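Local coordinates for protein B- and T-lymphocyte attenuator (PDB 1XAU) that acts as an inhibitory receptor on lymphocytes, dampening antigen receptor signalling through SHP-1 and SHP-2 and interacting with the TNF-receptor family member HVEM, at residues F32-P37 and H108-H113. Numbering follows the deposited sequence.
Sequences FKIECP and HSVTIH. With CD (cadmium ion), chain B.
V110 and I112 of 108-113 meet I34 and F32 of 32-37 across the inside of an immunoglobulin V-type beta sandwich. Strands 32-37 and 110-113 lie in opposite sheets and run antiparallel (175°), their axes 9.3 Å apart at the closest. Before the packing begins, H108 binds a cadmium ion through NE2 at 2.3 Å. Waters make up the rest of its modelled shell, one of them doubtfully close, and the metal takes no part in the interior contact. V110 comes next and sends CG1 to CD1 of I34, 3.9 Å away. CD1 of I34 stands anti to CA (chi2 -177°), which carries it out to V110. CD1 of I112 touches two neighbours, I34 and F32. It lies 3.6 Å from CG2 of I34, so the two branches of I34 serve different partners. I112 CD1 also sits at the edge of the F32 ring, near its plane, 3.8 Å from F32 CE2. CG2 of I112 backs this up at 4.0 Å from CE2 of F32. Y94 of strand 92-100 touches I34, V110 and I112. C36, also on 32-37, forms the intersheet disulfide with C96. All the side-chain contacts between the two segments are apolar, so the sheets are joined here by van der Waals packing and burial of hydrocarbon, with the disulfide as a covalent tie nearby.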
loop_
_atom_site.group_PDB
_atom_site.type_symbol
_atom_site.label_atom_id
_atom_site.label_comp_id
_atom_site.label_asym_id
_atom_site.label_seq_id
_atom_site.Cartn_x
_atom_site.Cartn_y
_atom_site.Cartn_z
ATOM N N PHE A 32 3.050 -12.477 -1.340
ATOM C CA PHE A 32 3.562 -11.494 -0.348
ATOM C C PHE A 32 2.572 -10.344 -0.289
ATOM O O PHE A 32 1.854 -10.097 -1.262
ATOM C CB PHE A 32 4.902 -10.938 -0.841
ATOM C CG PHE A 32 5.590 -9.941 0.137
ATOM C CD1 PHE A 32 6.327 -10.436 1.218
ATOM C CD2 PHE A 32 5.536 -8.574 -0.078
ATOM C CE1 PHE A 32 7.025 -9.534 2.105
ATOM C CE2 PHE A 32 6.243 -7.665 0.822
ATOM C CZ PHE A 32 6.956 -8.173 1.885
ATOM N N LYS A 33 2.476 -9.649 0.840
ATOM C CA LYS A 33 1.585 -8.526 0.867
ATOM C C LYS A 33 2.148 -7.340 1.652
ATOM O O LYS A 33 3.057 -7.535 2.504
ATOM C CB LYS A 33 0.255 -8.893 1.532
ATOM C CG LYS A 33 0.348 -9.416 3.007
ATOM C CD LYS A 33 -1.058 -9.748 3.591
ATOM C CE LYS A 33 -0.821 -10.443 4.989
ATOM N NZ LYS A 33 -2.020 -10.668 5.930
ATOM N N ILE A 34 1.695 -6.123 1.311
ATOM C CA ILE A 34 2.031 -4.973 2.140
ATOM C C ILE A 34 0.718 -4.340 2.559
ATOM O O ILE A 34 -0.330 -4.510 1.931
ATOM C CB ILE A 34 2.942 -3.976 1.467
ATOM C CG1 ILE A 34 2.345 -3.507 0.193
ATOM C CG2 ILE A 34 4.338 -4.655 1.273
ATOM C CD1 ILE A 34 3.326 -2.508 -0.562
ATOM N N GLU A 35 0.776 -3.642 3.674
ATOM C CA GLU A 35 -0.449 -3.164 4.282
ATOM C C GLU A 35 -0.442 -1.686 4.531
ATOM O O GLU A 35 0.571 -1.142 4.960
ATOM C CB GLU A 35 -0.557 -3.831 5.648
ATOM C CG GLU A 35 -0.659 -5.360 5.575
ATOM C CD GLU A 35 -0.898 -5.984 6.925
ATOM O OE1 GLU A 35 -0.784 -5.315 8.010
ATOM O OE2 GLU A 35 -1.225 -7.169 6.899
ATOM N N CYS A 36 -1.632 -1.109 4.441
ATOM C CA CYS A 36 -1.796 0.334 4.714
ATOM C C CYS A 36 -2.915 0.487 5.734
ATOM O O CYS A 36 -4.077 0.433 5.356
ATOM C CB CYS A 36 -2.121 1.000 3.386
ATOM S SG CYS A 36 -2.788 2.694 3.354
ATOM N N PRO A 37 -2.598 0.593 7.025
ATOM C CA PRO A 37 -3.665 0.758 8.047
ATOM C C PRO A 37 -4.399 2.099 7.749
ATOM O O PRO A 37 -3.757 3.104 7.418
ATOM C CB PRO A 37 -2.882 0.843 9.342
ATOM C CG PRO A 37 -1.697 0.071 9.112
ATOM C CD PRO A 37 -1.276 0.504 7.695
ATOM N N HIS A 108 3.382 7.302 4.591
ATOM C CA HIS A 108 4.793 7.122 4.528
ATOM C C HIS A 108 5.004 5.908 3.554
ATOM O O HIS A 108 4.055 5.161 3.252
ATOM C CB HIS A 108 5.308 6.757 5.922
ATOM C CG HIS A 108 5.341 7.936 6.855
ATOM N ND1 HIS A 108 6.000 9.092 6.504
ATOM C CD2 HIS A 108 4.737 8.187 8.047
ATOM C CE1 HIS A 108 5.803 10.015 7.435
ATOM N NE2 HIS A 108 5.043 9.491 8.378
ATOM N N SER A 109 6.242 5.702 3.104
ATOM C CA SER A 109 6.502 4.635 2.154
ATOM C C SER A 109 6.990 3.362 2.854
ATOM O O SER A 109 7.492 3.398 4.002
ATOM C CB SER A 109 7.602 5.091 1.157
ATOM O OG SER A 109 8.774 5.388 1.898
ATOM N N VAL A 110 6.791 2.241 2.175
ATOM C CA VAL A 110 7.332 0.941 2.616
ATOM C C VAL A 110 8.242 0.519 1.480
ATOM O O VAL A 110 7.846 0.548 0.308
ATOM C CB VAL A 110 6.219 -0.131 2.948
ATOM C CG1 VAL A 110 5.146 -0.145 1.932
ATOM C CG2 VAL A 110 6.845 -1.518 3.115
ATOM N N THR A 111 9.471 0.122 1.801
ATOM C CA THR A 111 10.421 -0.265 0.747
ATOM C C THR A 111 10.476 -1.778 0.770
ATOM O O THR A 111 10.669 -2.354 1.862
ATOM C CB THR A 111 11.825 0.229 1.157
ATOM O OG1 THR A 111 11.791 1.651 1.130
ATOM C CG2 THR A 111 12.907 -0.247 0.201
ATOM N N ILE A 112 10.302 -2.419 -0.390
ATOM C CA ILE A 112 10.358 -3.898 -0.443
ATOM C C ILE A 112 11.606 -4.266 -1.221
ATOM O O ILE A 112 11.860 -3.721 -2.299
ATOM C CB ILE A 112 9.123 -4.461 -1.236
ATOM C CG1 ILE A 112 7.861 -3.967 -0.513
ATOM C CG2 ILE A 112 9.197 -6.028 -1.362
ATOM C CD1 ILE A 112 7.927 -4.233 0.998
ATOM N N HIS A 113 12.368 -5.197 -0.704
ATOM C CA HIS A 113 13.551 -5.608 -1.412
ATOM C C HIS A 113 13.263 -7.085 -1.728
ATOM O O HIS A 113 13.001 -7.836 -0.817
ATOM C CB HIS A 113 14.765 -5.499 -0.494
ATOM C CG HIS A 113 15.958 -6.233 -1.008
ATOM N ND1 HIS A 113 16.470 -6.031 -2.266
ATOM C CD2 HIS A 113 16.714 -7.199 -0.450
ATOM C CE1 HIS A 113 17.478 -6.849 -2.481
ATOM N NE2 HIS A 113 17.652 -7.570 -1.387
HETATM CD CD CD B . 4.154 10.301 10.320
HETATM O O HOH W 1 4.452 12.685 9.205
HETATM O O HOH W 2 6.126 10.628 11.203
HETATM O O HOH W 3 4.092 11.178 12.593
HETATM O O HOH W 4 4.116 8.765 11.243
#